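Long-range contact in uncharacterized protein YhfS (Escherichia coli, PDB 4J8L), which is of unknown function but carries covalently bound pyridoxal 5'-phosphate and may have a cysteine synthase-like activity: residues A[181-193]-A[203-215]. Sequence-based numbering, arbitrary orientation.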
# COMPACT_ATOMS: atom_id res chain seq x y z
N ILE A 181 -8.98 -1.76 5.52
CA ILE A 181 -8.56 -2.03 4.15
C ILE A 181 -9.75 -2.55 3.34
O ILE A 181 -10.82 -2.77 3.89
CB ILE A 181 -7.35 -2.98 4.07
CG1 ILE A 181 -7.67 -4.37 4.61
CG2 ILE A 181 -6.17 -2.41 4.86
CD1 ILE A 181 -6.57 -5.39 4.31
N GLY A 182 -9.55 -2.74 2.04
CA GLY A 182 -10.66 -3.05 1.13
C GLY A 182 -11.57 -4.18 1.59
O GLY A 182 -12.79 -4.02 1.62
N CYS A 183 -10.99 -5.32 1.94
CA CYS A 183 -11.81 -6.48 2.33
C CYS A 183 -12.56 -6.26 3.64
O CYS A 183 -13.44 -7.05 3.99
CB CYS A 183 -10.96 -7.75 2.43
SG CYS A 183 -9.69 -7.73 3.70
N GLU A 184 -12.22 -5.19 4.36
CA GLU A 184 -12.90 -4.87 5.61
C GLU A 184 -14.03 -3.87 5.40
O GLU A 184 -14.79 -3.59 6.33
CB GLU A 184 -11.91 -4.32 6.65
CG GLU A 184 -10.78 -5.27 6.97
CD GLU A 184 -9.80 -4.69 7.98
OE1 GLU A 184 -9.16 -3.66 7.68
OE2 GLU A 184 -9.69 -5.27 9.09
N CYS A 185 -14.13 -3.33 4.20
CA CYS A 185 -15.19 -2.35 3.93
C CYS A 185 -15.87 -2.53 2.57
O CYS A 185 -16.32 -1.56 1.95
CB CYS A 185 -14.67 -0.92 4.11
SG CYS A 185 -13.33 -0.40 3.01
N GLY A 186 -15.96 -3.78 2.12
CA GLY A 186 -16.79 -4.08 0.96
C GLY A 186 -16.18 -4.81 -0.21
O GLY A 186 -16.91 -5.33 -1.06
N ALA A 187 -14.86 -4.87 -0.29
CA ALA A 187 -14.19 -5.53 -1.41
C ALA A 187 -14.25 -7.04 -1.30
O ALA A 187 -14.28 -7.61 -0.19
CB ALA A 187 -12.72 -5.07 -1.51
N ASN A 188 -14.27 -7.71 -2.44
CA ASN A 188 -14.20 -9.17 -2.44
C ASN A 188 -12.82 -9.68 -2.06
O ASN A 188 -12.72 -10.68 -1.38
CB ASN A 188 -14.66 -9.74 -3.77
CG ASN A 188 -16.08 -9.36 -4.07
OD1 ASN A 188 -16.34 -8.36 -4.74
ND2 ASN A 188 -17.02 -10.12 -3.53
N VAL A 189 -11.78 -8.98 -2.49
CA VAL A 189 -10.43 -9.25 -1.99
C VAL A 189 -9.61 -7.98 -1.90
O VAL A 189 -9.74 -7.08 -2.75
CB VAL A 189 -9.63 -10.26 -2.87
CG1 VAL A 189 -10.10 -11.69 -2.65
CG2 VAL A 189 -9.69 -9.87 -4.35
N SER A 190 -8.79 -7.92 -0.86
CA SER A 190 -7.71 -6.94 -0.71
C SER A 190 -6.41 -7.53 -1.23
O SER A 190 -6.23 -8.75 -1.21
CB SER A 190 -7.51 -6.58 0.76
OG SER A 190 -8.36 -5.53 1.18
N THR A 191 -5.49 -6.68 -1.67
CA THR A 191 -4.17 -7.15 -2.05
C THR A 191 -3.11 -6.20 -1.51
O THR A 191 -3.33 -5.00 -1.44
CB THR A 191 -3.99 -7.23 -3.58
OG1 THR A 191 -4.10 -5.92 -4.14
CG2 THR A 191 -5.00 -8.15 -4.23
N PHE A 192 -1.97 -6.75 -1.13
CA PHE A 192 -0.85 -5.91 -0.71
C PHE A 192 0.49 -6.62 -0.69
O PHE A 192 0.55 -7.83 -0.46
CB PHE A 192 -1.11 -5.27 0.67
CG PHE A 192 -1.51 -6.24 1.75
CD1 PHE A 192 -2.85 -6.54 1.96
CD2 PHE A 192 -0.55 -6.81 2.59
CE1 PHE A 192 -3.23 -7.41 2.97
CE2 PHE A 192 -0.93 -7.69 3.61
CZ PHE A 192 -2.27 -7.99 3.80
N SER A 193 1.55 -5.86 -0.92
CA SER A 193 2.92 -6.32 -0.69
C SER A 193 3.22 -6.46 0.80
O SER A 193 2.95 -5.55 1.58
CB SER A 193 3.91 -5.32 -1.30
OG SER A 193 5.23 -5.59 -0.86
N VAL A 203 7.08 -11.37 -1.18
CA VAL A 203 5.85 -11.95 -0.66
C VAL A 203 4.70 -10.95 -0.66
O VAL A 203 4.82 -9.85 -0.11
CB VAL A 203 6.07 -12.51 0.76
CG1 VAL A 203 4.78 -13.17 1.28
CG2 VAL A 203 7.21 -13.50 0.73
N GLY A 204 3.60 -11.34 -1.29
CA GLY A 204 2.39 -10.54 -1.30
C GLY A 204 1.25 -11.30 -0.66
O GLY A 204 1.36 -12.49 -0.41
N ALA A 205 0.16 -10.60 -0.36
CA ALA A 205 -1.00 -11.22 0.27
C ALA A 205 -2.27 -10.89 -0.49
O ALA A 205 -2.47 -9.75 -0.90
CB ALA A 205 -1.12 -10.77 1.72
N VAL A 206 -3.13 -11.89 -0.67
CA VAL A 206 -4.50 -11.64 -1.13
C VAL A 206 -5.40 -12.06 0.02
O VAL A 206 -5.27 -13.16 0.53
CB VAL A 206 -4.84 -12.45 -2.38
CG1 VAL A 206 -6.24 -12.09 -2.88
CG2 VAL A 206 -3.82 -12.19 -3.48
N VAL A 207 -6.31 -11.18 0.43
CA VAL A 207 -7.12 -11.45 1.62
C VAL A 207 -8.58 -11.15 1.29
O VAL A 207 -8.89 -10.06 0.82
CB VAL A 207 -6.68 -10.56 2.81
CG1 VAL A 207 -7.47 -10.91 4.07
CG2 VAL A 207 -5.16 -10.69 3.08
N GLY A 208 -9.47 -12.10 1.52
CA GLY A 208 -10.88 -11.85 1.26
C GLY A 208 -11.74 -13.09 1.17
O GLY A 208 -11.56 -14.03 1.94
N ASP A 209 -12.67 -13.08 0.23
CA ASP A 209 -13.67 -14.15 0.11
C ASP A 209 -13.05 -15.49 -0.26
O ASP A 209 -12.17 -15.58 -1.11
CB ASP A 209 -14.73 -13.76 -0.92
CG ASP A 209 -15.56 -12.56 -0.49
OD1 ASP A 209 -15.46 -12.13 0.68
OD2 ASP A 209 -16.34 -12.07 -1.33
N ALA A 210 -13.55 -16.55 0.39
CA ALA A 210 -13.04 -17.90 0.19
C ALA A 210 -13.12 -18.39 -1.26
O ALA A 210 -12.20 -19.07 -1.74
CB ALA A 210 -13.75 -18.88 1.12
N ASP A 211 -14.20 -18.08 -1.96
CA ASP A 211 -14.31 -18.56 -3.34
C ASP A 211 -13.17 -17.99 -4.20
O ASP A 211 -12.58 -18.70 -5.01
CB ASP A 211 -15.71 -18.35 -3.95
CG ASP A 211 -16.14 -16.89 -4.00
OD1 ASP A 211 -15.45 -16.00 -3.47
OD2 ASP A 211 -17.22 -16.64 -4.57
N VAL A 212 -12.83 -16.73 -3.98
CA VAL A 212 -11.71 -16.13 -4.71
C VAL A 212 -10.36 -16.72 -4.29
O VAL A 212 -9.56 -17.11 -5.14
CB VAL A 212 -11.67 -14.61 -4.53
CG1 VAL A 212 -10.48 -14.03 -5.31
CG2 VAL A 212 -12.97 -13.99 -4.99
N ILE A 213 -10.11 -16.78 -2.99
CA ILE A 213 -8.86 -17.32 -2.47
C ILE A 213 -8.66 -18.77 -2.91
O ILE A 213 -7.55 -19.16 -3.27
CB ILE A 213 -8.80 -17.22 -0.93
CG1 ILE A 213 -8.91 -15.76 -0.50
CG2 ILE A 213 -7.51 -17.85 -0.38
CD1 ILE A 213 -7.85 -14.85 -1.11
N ASN A 214 -9.73 -19.56 -2.88
CA ASN A 214 -9.64 -20.95 -3.31
C ASN A 214 -9.25 -21.05 -4.79
O ASN A 214 -8.48 -21.94 -5.17
CB ASN A 214 -10.96 -21.70 -3.07
CG ASN A 214 -11.20 -22.01 -1.60
OD1 ASN A 214 -10.26 -22.05 -0.80
ND2 ASN A 214 -12.46 -22.24 -1.25
N ARG A 215 -9.76 -20.15 -5.61
CA ARG A 215 -9.39 -20.15 -7.02
C ARG A 215 -7.91 -19.82 -7.19
O ARG A 215 -7.24 -20.36 -8.06
CB ARG A 215 -10.26 -19.19 -7.85
CG ARG A 215 -11.69 -19.69 -8.03
CD ARG A 215 -12.39 -19.02 -9.21
NE ARG A 215 -12.67 -17.61 -8.97
CZ ARG A 215 -13.77 -17.17 -8.34
NH1 ARG A 215 -14.66 -18.04 -7.89
NH2 ARG A 215 -13.95 -15.87 -8.16
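One face of the F192 ring carries the methyl of A205, whose CB sits 3.9 Å from the ring centroid in a CH-pi contact displaced toward the CE2-CZ rim. V207 CG2 comes to the same ring obliquely, 3.8 Å from CE1. A chi1 of 52°, which leaves CG between the backbone N and the carbonyl carbon, lets the ring lean toward the partner strand. Two further flat groups meet at the other end of the strand pair, where the N188 amide and the D209 carboxylate stand almost perpendicular, their planes 84° apart. N188 ND2 donates to D209 OD2 (3.0 Å), the oxygen lying close to the amide plane, while N188 OD1 takes the backbone N-H of A167. With both ends engaged, the amide cannot readily flip. The backbones join as well: D209 N donates to N188 O at 2.9 Å. A leucine at D209 would probably leave N188 ND2 without this acceptor and the amide freer to turn about its remaining bond to A167.

The pairing illustrates how an antiparallel hairpin is built into the mixed sheet of a PLP-dependent, aminotransferase-like domain: strands 189-193 and 203-208 run at 161°, and the loop between them bears the cofactor-modified lysine. Paired backbone bonds link S190 with V207 and F192 with A205. On the side away from F192, V189 and V206 touch through CB and CG1, and V189 CG1 meets V212 CG1 tip to tip (3.6 Å), bringing helix 210-219 against the hairpin. On the F192 side, C183 SG lies 3.9 Å from V207 CG1, and S190 OG accepts C183 N (2.7 Å) while also bonding D171 and T169, tying the 3-10 turn 182-184 to the strand.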